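Local coordinates for putative tautomerase (Streptomyces achromogenes, PDB 3RY0), which is a putative tautomerase, a small hexameric protein of the tautomerase (MIF) superfamily built on a beta-alpha-beta unit, at residues I3-E9 with V40-P46. Sequence-based numbering, arbitrary orientation.
Sequences IRVTLLE and VIVEETP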
loop_
_atom_site.group_PDB
_atom_site.type_symbol
_atom_site.label_atom_id
_atom_site.label_comp_id
_atom_site.label_asym_id
_atom_site.label_seq_id
_atom_site.Cartn_x
_atom_site.Cartn_y
_atom_site.Cartn_z
ATOM N N ILE A 3 -4.339 3.127 -9.464
ATOM C CA ILE A 3 -4.325 1.667 -9.624
ATOM C C ILE A 3 -2.916 1.148 -9.336
ATOM O O ILE A 3 -1.960 1.531 -10.056
ATOM C CB ILE A 3 -4.747 1.262 -11.065
ATOM C CG1 ILE A 3 -6.141 1.728 -11.326
ATOM C CG2 ILE A 3 -4.659 -0.278 -11.238
ATOM C CD1 ILE A 3 -6.564 1.596 -12.859
ATOM N N ARG A 4 -2.725 0.343 -8.299
ATOM C CA ARG A 4 -1.389 -0.169 -7.957
ATOM C C ARG A 4 -1.423 -1.637 -8.273
ATOM O O ARG A 4 -2.220 -2.375 -7.669
ATOM C CB ARG A 4 -1.067 0.021 -6.482
ATOM C CG ARG A 4 0.400 -0.172 -6.193
ATOM C CD ARG A 4 0.826 0.415 -4.749
ATOM N NE ARG A 4 2.102 1.159 -4.934
ATOM C CZ ARG A 4 2.387 2.466 -4.744
ATOM N NH1 ARG A 4 3.623 2.782 -5.028
ATOM N NH2 ARG A 4 1.598 3.487 -4.169
ATOM N N VAL A 5 -0.518 -2.088 -9.136
ATOM C CA VAL A 5 -0.496 -3.483 -9.534
ATOM C C VAL A 5 0.742 -4.123 -8.925
ATOM O O VAL A 5 1.864 -3.546 -9.017
ATOM C CB VAL A 5 -0.378 -3.601 -11.055
ATOM C CG1 VAL A 5 -0.334 -5.062 -11.571
ATOM C CG2 VAL A 5 -1.436 -2.805 -11.716
ATOM N N THR A 6 0.582 -5.322 -8.362
ATOM C CA THR A 6 1.757 -6.061 -7.907
ATOM C C THR A 6 1.874 -7.345 -8.778
ATOM O O THR A 6 0.937 -8.134 -8.792
ATOM C CB THR A 6 1.525 -6.453 -6.434
ATOM O OG1 THR A 6 1.270 -5.287 -5.634
ATOM C CG2 THR A 6 2.811 -7.129 -5.848
ATOM N N LEU A 7 3.005 -7.460 -9.433
ATOM C CA LEU A 7 3.269 -8.564 -10.372
ATOM C C LEU A 7 4.490 -9.251 -10.019
ATOM O O LEU A 7 5.381 -8.621 -9.528
ATOM C CB LEU A 7 3.601 -8.032 -11.799
ATOM C CG LEU A 7 2.589 -7.182 -12.533
ATOM C CD1 LEU A 7 3.088 -6.914 -13.976
ATOM C CD2 LEU A 7 1.206 -7.953 -12.562
ATOM N N LEU A 8 4.646 -10.535 -10.342
ATOM C CA LEU A 8 5.992 -11.155 -10.295
ATOM C C LEU A 8 6.902 -10.570 -11.306
ATOM O O LEU A 8 6.444 -10.272 -12.476
ATOM C CB LEU A 8 5.922 -12.629 -10.591
ATOM C CG LEU A 8 5.377 -13.474 -9.499
ATOM C CD1 LEU A 8 4.973 -14.904 -10.067
ATOM C CD2 LEU A 8 6.425 -13.693 -8.379
ATOM N N GLU A 9 8.182 -10.488 -10.965
ATOM C CA GLU A 9 9.250 -10.203 -11.913
ATOM C C GLU A 9 9.175 -11.115 -13.134
ATOM O O GLU A 9 8.735 -12.242 -13.094
ATOM C CB GLU A 9 10.665 -10.308 -11.233
ATOM C CG GLU A 9 11.018 -9.153 -10.350
ATOM C CD GLU A 9 12.379 -9.266 -9.667
ATOM O OE1 GLU A 9 13.044 -10.332 -9.784
ATOM O OE2 GLU A 9 12.784 -8.332 -8.982
ATOM N N VAL A 40 -1.511 4.639 -12.882
ATOM C CA VAL A 40 -1.193 3.232 -12.617
ATOM C C VAL A 40 0.242 3.157 -12.212
ATOM O O VAL A 40 1.168 3.699 -12.913
ATOM C CB VAL A 40 -1.404 2.358 -13.897
ATOM C CG1 VAL A 40 -1.229 0.883 -13.563
ATOM C CG2 VAL A 40 -2.792 2.528 -14.526
ATOM N N ILE A 41 0.530 2.444 -11.114
ATOM C CA ILE A 41 1.882 2.180 -10.677
ATOM C C ILE A 41 2.066 0.632 -10.699
ATOM O O ILE A 41 1.237 -0.092 -10.077
ATOM C CB ILE A 41 2.136 2.644 -9.208
ATOM C CG1 ILE A 41 1.777 4.121 -9.071
ATOM C CG2 ILE A 41 3.644 2.274 -8.846
ATOM C CD1 ILE A 41 2.781 5.099 -9.602
ATOM N N VAL A 42 3.065 0.153 -11.389
ATOM C CA VAL A 42 3.294 -1.295 -11.515
ATOM C C VAL A 42 4.493 -1.622 -10.678
ATOM O O VAL A 42 5.612 -1.102 -10.957
ATOM C CB VAL A 42 3.488 -1.740 -12.978
ATOM C CG1 VAL A 42 3.840 -3.272 -13.055
ATOM C CG2 VAL A 42 2.270 -1.514 -13.816
ATOM N N GLU A 43 4.326 -2.525 -9.704
ATOM C CA GLU A 43 5.452 -2.927 -8.831
ATOM C C GLU A 43 5.745 -4.407 -9.190
ATOM O O GLU A 43 4.816 -5.185 -9.492
ATOM C CB GLU A 43 4.917 -2.936 -7.414
ATOM C CG GLU A 43 4.461 -1.611 -6.933
ATOM C CD GLU A 43 3.898 -1.714 -5.516
ATOM O OE1 GLU A 43 3.293 -2.792 -5.141
ATOM O OE2 GLU A 43 4.065 -0.685 -4.815
ATOM N N GLU A 44 7.023 -4.791 -9.232
ATOM C CA GLU A 44 7.465 -6.152 -9.592
ATOM C C GLU A 44 8.116 -6.697 -8.313
ATOM O O GLU A 44 8.919 -6.033 -7.611
ATOM C CB GLU A 44 8.460 -6.116 -10.754
ATOM C CG GLU A 44 7.732 -5.702 -12.013
ATOM C CD GLU A 44 8.487 -5.989 -13.337
ATOM O OE1 GLU A 44 9.480 -6.746 -13.326
ATOM O OE2 GLU A 44 8.036 -5.476 -14.382
ATOM N N THR A 45 7.743 -7.923 -7.976
ATOM C CA THR A 45 8.220 -8.594 -6.807
ATOM C C THR A 45 9.037 -9.833 -7.254
ATOM O O THR A 45 8.538 -10.627 -8.071
ATOM C CB THR A 45 7.013 -9.079 -5.947
ATOM O OG1 THR A 45 6.236 -7.886 -5.604
ATOM C CG2 THR A 45 7.471 -9.788 -4.757
ATOM N N PRO A 46 10.237 -10.045 -6.674
ATOM C CA PRO A 46 10.978 -11.263 -7.046
ATOM C C PRO A 46 10.273 -12.468 -6.464
ATOM O O PRO A 46 9.599 -12.381 -5.397
ATOM C CB PRO A 46 12.335 -11.092 -6.379
ATOM C CG PRO A 46 12.263 -10.109 -5.478
ATOM C CD PRO A 46 10.990 -9.159 -5.764
#
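Parallel pairing of two strands that are neighbours in space but not in sequence joins I3-E9 to V40-P46; helix 13-31 lies on the path between them. The axes of the short strand segments lie at 29° to each other, and the backbones are laced in the staggered pattern of a parallel ladder: V5, L7 and E9 donate to I41, E43 and T45, whose own NH groups are given to the carbonyls of I3, V5 and L7, as in V5 N to I41 O (2.8 Å) and E43 N to V5 O (2.8 Å). One face, with I3, V5, L7, V40 and V42, is mostly apolar, with E44 at its C-terminal end; L7 CD1 is 3.8 Å from V42 CG1, and L19 and L23 of the helix cover V5. On the other, R4 NE forms a salt bridge with E43 OE2 (2.7 Å), while I41 CB lies over one face of the guanidinium. R4 NH1 also pairs with E43 and T6 of a neighbouring subunit, which adds an antiparallel ladder to V40 and I41; a different neighbour does so along I3 to T6. T6 OG1 accepts from R4 of yet another subunit. This is the beta-alpha-beta unit of the tautomerase fold, its sheet continued by other subunits of the hexamer.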